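Local coordinates for protein alanine dehydrogenase (Archaeoglobus fulgidus, PDB 1OMO) that catalyses the reversible NAD-dependent oxidative deamination of L-alanine to pyruvate and ammonium, working as a homodimer, at residues L107-A112 with G134-F139; Y103-R108 with I295-V300. One frame throughout, in Å; residues are numbered along the deposited sequence.

Overall arrangement
Both contacts are made by helix 102-120, which follows strand 95-100 of the mixed sheet and precedes strand 127-131 of the parallel, Rossmann-type sheet. In contact 1 its residues 107-112 meet the start of helix 135-147, the first helix after that strand. In contact 2 the preceding, overlapping residues 103-108 meet helix 294-311, which leads from the parallel sheet back toward strand 315-317 of the mixed sheet. The contact centres lie about 10 Å apart and share L107 and R108; A112 CB of contact 1 also approaches Q296 NE2 of contact 2 to 3.3 Å. R108 thus ties the nicotinamide end of NAD to the junction of the two domains.

Contact 1. Residues L107-A112 with G134-F139; sequences LRTGAA and GTQAYF. With NAD (nicotinamide-adenine-dinucleotide), chain D.
G110 and F139 bring the two helices together, their CA atoms 4.5 Å apart where the short axes pass at 8.6 Å with an angle of 51°. Having no side chain, G110 admits F139 CB and O against its CA; a CB there would clash with F139 CB. One face of the F139 ring lies over L107 N, with F139 CD2 3.7 Å from L107 CA and the L107 side chain crossing it at about a right angle. Q136 has CG anti to its backbone N (chi1 -175°), and a bend at chi2 takes the amide against T109. Its OE1 stands 3.2 Å from G110 N, but the angle is too poor for a hydrogen bond; NE2 makes a weak one to S106 O. An alanine in place of Q136 would probably open a gap beside T109, whose CG2 packs 3.4 Å from NAD C4N, the carbon that exchanges hydride, and leave S106 O without this weak partner. Toward the cofactor the segments part: exposed T135 touches nothing of 107-112, and NAD bridges them, taking Q136 N on O1N at 2.5 Å and R108 NH1 on O7N at 2.9 Å, in the guanidinium plane. T109 OG1 is hydrogen-bonded to T105 O, one turn back. Behind, L107 rests on M17 and A20 of helix 17-32, while A137, on the helix that follows strand 127-131, packs on F166 of helix 160-172.

Contact 2. Residues Y103-R108 with I295-V300; sequences YTTSLR and IQDVAV
D297 OD1 is gripped by R108 and by a water. R108 NE approaches it at 2.7 Å, from 42° above the carboxylate plane; the water donates to it at 2.8 Å, and R108 NH2 adds a weak third bond. The same NH2 makes a nearly straight bond of 2.9 Å to D297 OD2, meeting it on the syn side, so the salt bridge is side-on, with NE and NH2 each given its own oxygen. The two-point grip on NE and NH2 probably restrains the turning of the guanidinium plane. OD2 also forms a salt bridge with K65, the inferred proton donor/acceptor, whose NZ is hydrogen-bonded to T105 OG1 as well; D297 therefore links the NAD-binding arginine to the active-site lysine.

Both faces of the guanidinium are covered. T105 CG2 stands 4.1 Å above the plane over its centre, and Q296 OE1 lies 3.9 Å off the opposite face, displaced toward the rim and hydrogen-bonded to L293 N. The helices pass 9.8 Å apart at 110°, a steep crossing that joins the two connections between the domains: helix 102-120 enters the Rossmann domain, and helix 294-311 leaves it.

The apolar part of the interface lies farther along helix 294-311. There V300 and T104 slide past each other in opposite directions, V300 CG1 touching T104 CB at 3.6 Å and T104 CG2 nearby, while V300 CG2 reaches the CB of R108. T104 has OG1 between its backbone N and carbonyl carbon (chi1 53°), from where OG1 hydrogen-bonds the shared water at 2.7 Å. V11 of helix 8-12 packs against T104, and M54 of strand 50-58 touches both R108 and D297.

Contact 1. Residues L107-A112 with G134-F139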
loop_
_atom_site.group_PDB
_atom_site.type_symbol
_atom_site.label_atom_id
_atom_site.label_comp_id
_atom_site.label_asym_id
_atom_site.label_seq_id
_atom_site.Cartn_x
_atom_site.Cartn_y
_atom_site.Cartn_z
ATOM N N LEU A 107 -1.902 9.133 18.378
ATOM C CA LEU A 107 -3.041 9.992 18.675
ATOM C C LEU A 107 -4.359 9.293 18.392
ATOM O O LEU A 107 -5.218 9.220 19.273
ATOM C CB LEU A 107 -2.965 11.272 17.847
ATOM C CG LEU A 107 -3.411 12.623 18.429
ATOM C CD1 LEU A 107 -4.339 13.302 17.445
ATOM C CD2 LEU A 107 -4.057 12.489 19.759
ATOM N N ARG A 108 -4.534 8.762 17.175
ATOM C CA ARG A 108 -5.800 8.148 16.848
ATOM C C ARG A 108 -6.023 6.798 17.544
ATOM O O ARG A 108 -7.137 6.298 17.579
ATOM C CB ARG A 108 -5.987 8.037 15.331
ATOM C CG ARG A 108 -4.956 7.220 14.546
ATOM C CD ARG A 108 -4.971 5.709 14.825
ATOM N NE ARG A 108 -4.410 4.944 13.700
ATOM C CZ ARG A 108 -3.943 3.695 13.786
ATOM N NH1 ARG A 108 -3.940 3.067 14.951
ATOM N NH2 ARG A 108 -3.542 3.047 12.694
ATOM N N THR A 109 -4.972 6.209 18.092
ATOM C CA THR A 109 -5.132 4.944 18.820
ATOM C C THR A 109 -5.637 5.404 20.172
ATOM O O THR A 109 -6.565 4.819 20.736
ATOM C CB THR A 109 -3.781 4.192 18.961
ATOM O OG1 THR A 109 -3.226 4.006 17.643
ATOM C CG2 THR A 109 -3.998 2.820 19.634
ATOM N N GLY A 110 -5.058 6.483 20.676
ATOM C CA GLY A 110 -5.553 7.002 21.928
ATOM C C GLY A 110 -7.024 7.366 21.786
ATOM O O GLY A 110 -7.864 6.970 22.610
ATOM N N ALA A 111 -7.358 8.115 20.728
ATOM C CA ALA A 111 -8.741 8.536 20.506
ATOM C C ALA A 111 -9.701 7.329 20.479
ATOM O O ALA A 111 -10.767 7.363 21.108
ATOM C CB ALA A 111 -8.850 9.347 19.198
ATOM N N ALA A 112 -9.330 6.263 19.766
ATOM C CA ALA A 112 -10.202 5.093 19.714
ATOM C C ALA A 112 -10.425 4.517 21.109
ATOM O O ALA A 112 -11.542 4.167 21.458
ATOM C CB ALA A 112 -9.635 4.030 18.783
ATOM N N GLY A 134 4.050 3.067 28.686
ATOM C CA GLY A 134 4.814 3.655 27.593
ATOM C C GLY A 134 3.969 4.714 26.857
ATOM O O GLY A 134 2.917 5.153 27.346
ATOM N N THR A 135 4.414 5.096 25.669
ATOM C CA THR A 135 3.761 6.112 24.880
ATOM C C THR A 135 2.257 6.022 24.754
ATOM O O THR A 135 1.540 6.959 25.070
ATOM C CB THR A 135 4.355 6.149 23.468
ATOM O OG1 THR A 135 5.727 6.553 23.549
ATOM C CG2 THR A 135 3.584 7.124 22.585
ATOM N N GLN A 136 1.777 4.898 24.265
ATOM C CA GLN A 136 0.358 4.724 24.080
ATOM C C GLN A 136 -0.448 4.921 25.360
ATOM O O GLN A 136 -1.587 5.435 25.296
ATOM C CB GLN A 136 0.064 3.360 23.465
ATOM C CG GLN A 136 -1.407 3.217 23.144
ATOM C CD GLN A 136 -1.948 4.432 22.385
ATOM O OE1 GLN A 136 -3.100 4.856 22.596
ATOM N NE2 GLN A 136 -1.113 4.999 21.488
ATOM N N ALA A 137 0.100 4.536 26.519
ATOM C CA ALA A 137 -0.669 4.712 27.748
ATOM C C ALA A 137 -1.036 6.179 27.936
ATOM O O ALA A 137 -2.169 6.482 28.317
ATOM C CB ALA A 137 0.104 4.213 28.977
ATOM N N TYR A 138 -0.082 7.079 27.677
ATOM C CA TYR A 138 -0.352 8.504 27.815
ATOM C C TYR A 138 -1.496 8.920 26.883
ATOM O O TYR A 138 -2.422 9.619 27.311
ATOM C CB TYR A 138 0.895 9.345 27.512
ATOM C CG TYR A 138 2.001 9.208 28.550
ATOM C CD1 TYR A 138 2.911 8.137 28.506
ATOM C CD2 TYR A 138 2.135 10.146 29.596
ATOM C CE1 TYR A 138 3.930 8.007 29.472
ATOM C CE2 TYR A 138 3.125 10.026 30.545
ATOM C CZ TYR A 138 4.026 8.960 30.481
ATOM O OH TYR A 138 5.024 8.865 31.429
ATOM N N PHE A 139 -1.463 8.475 25.628
ATOM C CA PHE A 139 -2.534 8.850 24.714
ATOM C C PHE A 139 -3.874 8.285 25.134
ATOM O O PHE A 139 -4.895 8.918 24.949
ATOM C CB PHE A 139 -2.228 8.421 23.288
ATOM C CG PHE A 139 -1.165 9.246 22.646
ATOM C CD1 PHE A 139 0.181 8.878 22.748
ATOM C CD2 PHE A 139 -1.499 10.426 21.986
ATOM C CE1 PHE A 139 1.168 9.667 22.212
ATOM C CE2 PHE A 139 -0.517 11.230 21.439
ATOM C CZ PHE A 139 0.830 10.855 21.549
HETATM P PA NAD D . 6.490 1.488 24.355
HETATM O O1A NAD D . 7.631 0.553 24.193
HETATM O O2A NAD D . 6.779 2.980 24.572
HETATM O O5B NAD D . 5.341 1.120 25.484
HETATM C C5B NAD D . 5.172 -0.258 26.023
HETATM C C4B NAD D . 5.425 -0.172 27.551
HETATM O O4B NAD D . 5.180 -1.576 28.004
HETATM C C3B NAD D . 6.928 0.096 28.037
HETATM O O3B NAD D . 6.985 1.253 28.962
HETATM C C2B NAD D . 7.403 -1.227 28.685
HETATM O O2B NAD D . 8.381 -1.195 29.660
HETATM C C1B NAD D . 6.030 -1.842 29.096
HETATM N N9A NAD D . 6.031 -3.274 29.152
HETATM C C8A NAD D . 6.617 -4.233 28.351
HETATM N N7A NAD D . 6.359 -5.466 28.733
HETATM C C5A NAD D . 5.590 -5.401 29.811
HETATM C C6A NAD D . 4.986 -6.437 30.651
HETATM N N6A NAD D . 5.183 -7.711 30.425
HETATM N N1A NAD D . 4.219 -5.959 31.698
HETATM C C2A NAD D . 4.014 -4.646 31.957
HETATM N N3A NAD D . 4.581 -3.613 31.177
HETATM C C4A NAD D . 5.346 -4.042 30.105
HETATM O O3 NAD D . 5.295 1.446 23.197
HETATM P PN NAD D . 3.869 2.319 22.898
HETATM O O1N NAD D . 3.600 3.175 24.107
HETATM O O2N NAD D . 3.935 2.891 21.496
HETATM O O5D NAD D . 2.813 1.005 22.930
HETATM C C5D NAD D . 3.455 -0.183 22.123
HETATM C C4D NAD D . 2.503 -1.317 21.929
HETATM O O4D NAD D . 1.245 -0.744 21.262
HETATM C C3D NAD D . 2.983 -2.434 20.949
HETATM O O3D NAD D . 2.346 -3.699 21.210
HETATM C C2D NAD D . 2.575 -1.815 19.609
HETATM O O2D NAD D . 2.789 -2.629 18.503
HETATM C C1D NAD D . 1.066 -1.386 19.935
HETATM N N1N NAD D . 0.403 -0.277 19.165
HETATM C C2N NAD D . -0.919 -0.662 18.670
HETATM C C3N NAD D . -1.667 0.432 18.101
HETATM C C7N NAD D . -3.145 -0.015 17.536
HETATM O O7N NAD D . -3.677 0.696 16.636
HETATM N N7N NAD D . -3.738 -1.125 18.083
HETATM C C4N NAD D . -1.253 1.782 18.004
HETATM C C5N NAD D . 0.077 2.017 18.541
HETATM C C6N NAD D . 0.878 1.014 19.109
#

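Contact 2. Residues Y103-R108 with I295-V300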
loop_
_atom_site.group_PDB
_atom_site.type_symbol
_atom_site.label_atom_id
_atom_site.label_comp_id
_atom_site.label_asym_id
_atom_site.label_seq_id
_atom_site.Cartn_x
_atom_site.Cartn_y
_atom_site.Cartn_z
ATOM N N TYR A 103 3.160 10.497 14.744
ATOM C CA TYR A 103 2.422 11.015 15.861
ATOM C C TYR A 103 0.930 10.740 15.786
ATOM O O TYR A 103 0.324 10.381 16.792
ATOM C CB TYR A 103 2.667 12.510 15.961
ATOM C CG TYR A 103 1.816 13.230 16.980
ATOM C CD1 TYR A 103 0.729 14.005 16.578
ATOM C CD2 TYR A 103 2.142 13.202 18.340
ATOM C CE1 TYR A 103 -0.007 14.742 17.503
ATOM C CE2 TYR A 103 1.417 13.926 19.254
ATOM C CZ TYR A 103 0.345 14.692 18.826
ATOM O OH TYR A 103 -0.396 15.393 19.739
ATOM N N THR A 104 0.325 10.892 14.606
ATOM C CA THR A 104 -1.108 10.696 14.521
ATOM C C THR A 104 -1.509 9.259 14.664
ATOM O O THR A 104 -2.672 8.971 14.887
ATOM C CB THR A 104 -1.746 11.283 13.206
ATOM O OG1 THR A 104 -1.068 10.780 12.043
ATOM C CG2 THR A 104 -1.710 12.831 13.234
ATOM N N THR A 105 -0.563 8.339 14.510
ATOM C CA THR A 105 -0.898 6.922 14.685
ATOM C C THR A 105 -1.145 6.715 16.199
ATOM O O THR A 105 -2.108 6.050 16.602
ATOM C CB THR A 105 0.255 6.000 14.182
ATOM O OG1 THR A 105 0.332 6.081 12.753
ATOM C CG2 THR A 105 0.048 4.559 14.616
ATOM N N SER A 106 -0.301 7.322 17.035
ATOM C CA SER A 106 -0.456 7.200 18.499
ATOM C C SER A 106 -1.725 7.937 18.935
ATOM O O SER A 106 -2.531 7.417 19.722
ATOM C CB SER A 106 0.753 7.807 19.239
ATOM O OG SER A 106 1.837 6.902 19.243
ATOM N N LEU A 107 -1.902 9.133 18.378
ATOM C CA LEU A 107 -3.041 9.992 18.675
ATOM C C LEU A 107 -4.359 9.293 18.392
ATOM O O LEU A 107 -5.218 9.220 19.273
ATOM C CB LEU A 107 -2.965 11.272 17.847
ATOM C CG LEU A 107 -3.411 12.623 18.429
ATOM C CD1 LEU A 107 -4.339 13.302 17.445
ATOM C CD2 LEU A 107 -4.057 12.489 19.759
ATOM N N ARG A 108 -4.534 8.762 17.175
ATOM C CA ARG A 108 -5.800 8.148 16.848
ATOM C C ARG A 108 -6.023 6.798 17.544
ATOM O O ARG A 108 -7.137 6.298 17.579
ATOM C CB ARG A 108 -5.987 8.037 15.331
ATOM C CG ARG A 108 -4.956 7.220 14.546
ATOM C CD ARG A 108 -4.971 5.709 14.825
ATOM N NE ARG A 108 -4.410 4.944 13.700
ATOM C CZ ARG A 108 -3.943 3.695 13.786
ATOM N NH1 ARG A 108 -3.940 3.067 14.951
ATOM N NH2 ARG A 108 -3.542 3.047 12.694
ATOM N N ILE A 295 -8.948 3.491 8.121
ATOM C CA ILE A 295 -9.936 4.569 8.122
ATOM C C ILE A 295 -9.642 5.602 9.214
ATOM O O ILE A 295 -9.945 6.773 9.029
ATOM C CB ILE A 295 -11.406 4.054 8.226
ATOM C CG1 ILE A 295 -11.604 3.198 9.486
ATOM C CG2 ILE A 295 -11.755 3.269 6.988
ATOM C CD1 ILE A 295 -13.054 2.922 9.844
ATOM N N GLN A 296 -8.999 5.193 10.305
ATOM C CA GLN A 296 -8.645 6.140 11.382
ATOM C C GLN A 296 -7.495 7.062 10.932
ATOM O O GLN A 296 -7.493 8.267 11.225
ATOM C CB GLN A 296 -8.246 5.408 12.700
ATOM C CG GLN A 296 -9.356 4.509 13.282
ATOM C CD GLN A 296 -8.916 3.550 14.438
ATOM O OE1 GLN A 296 -7.960 2.799 14.315
ATOM N NE2 GLN A 296 -9.659 3.571 15.535
ATOM N N ASP A 297 -6.529 6.508 10.208
ATOM C CA ASP A 297 -5.393 7.306 9.740
ATOM C C ASP A 297 -5.854 8.319 8.662
ATOM O O ASP A 297 -5.450 9.464 8.678
ATOM C CB ASP A 297 -4.295 6.378 9.201
ATOM C CG ASP A 297 -3.778 5.432 10.250
ATOM O OD1 ASP A 297 -3.447 5.924 11.339
ATOM O OD2 ASP A 297 -3.692 4.198 10.002
ATOM N N VAL A 298 -6.716 7.905 7.736
ATOM C CA VAL A 298 -7.191 8.863 6.724
ATOM C C VAL A 298 -8.080 9.963 7.337
ATOM O O VAL A 298 -7.863 11.168 7.078
ATOM C CB VAL A 298 -7.945 8.163 5.575
ATOM C CG1 VAL A 298 -8.452 9.214 4.572
ATOM C CG2 VAL A 298 -6.994 7.190 4.855
ATOM N N ALA A 299 -9.047 9.560 8.166
ATOM C CA ALA A 299 -9.945 10.513 8.837
ATOM C C ALA A 299 -9.100 11.571 9.534
ATOM O O ALA A 299 -9.262 12.780 9.336
ATOM C CB ALA A 299 -10.817 9.790 9.871
ATOM N N VAL A 300 -8.171 11.104 10.341
ATOM C CA VAL A 300 -7.322 12.009 11.051
ATOM C C VAL A 300 -6.397 12.820 10.133
ATOM O O VAL A 300 -6.112 13.974 10.420
ATOM C CB VAL A 300 -6.514 11.241 12.105
ATOM C CG1 VAL A 300 -5.142 11.834 12.223
ATOM C CG2 VAL A 300 -7.235 11.306 13.462
HETATM O O HOH W 1 -1.955 8.324 11.279
#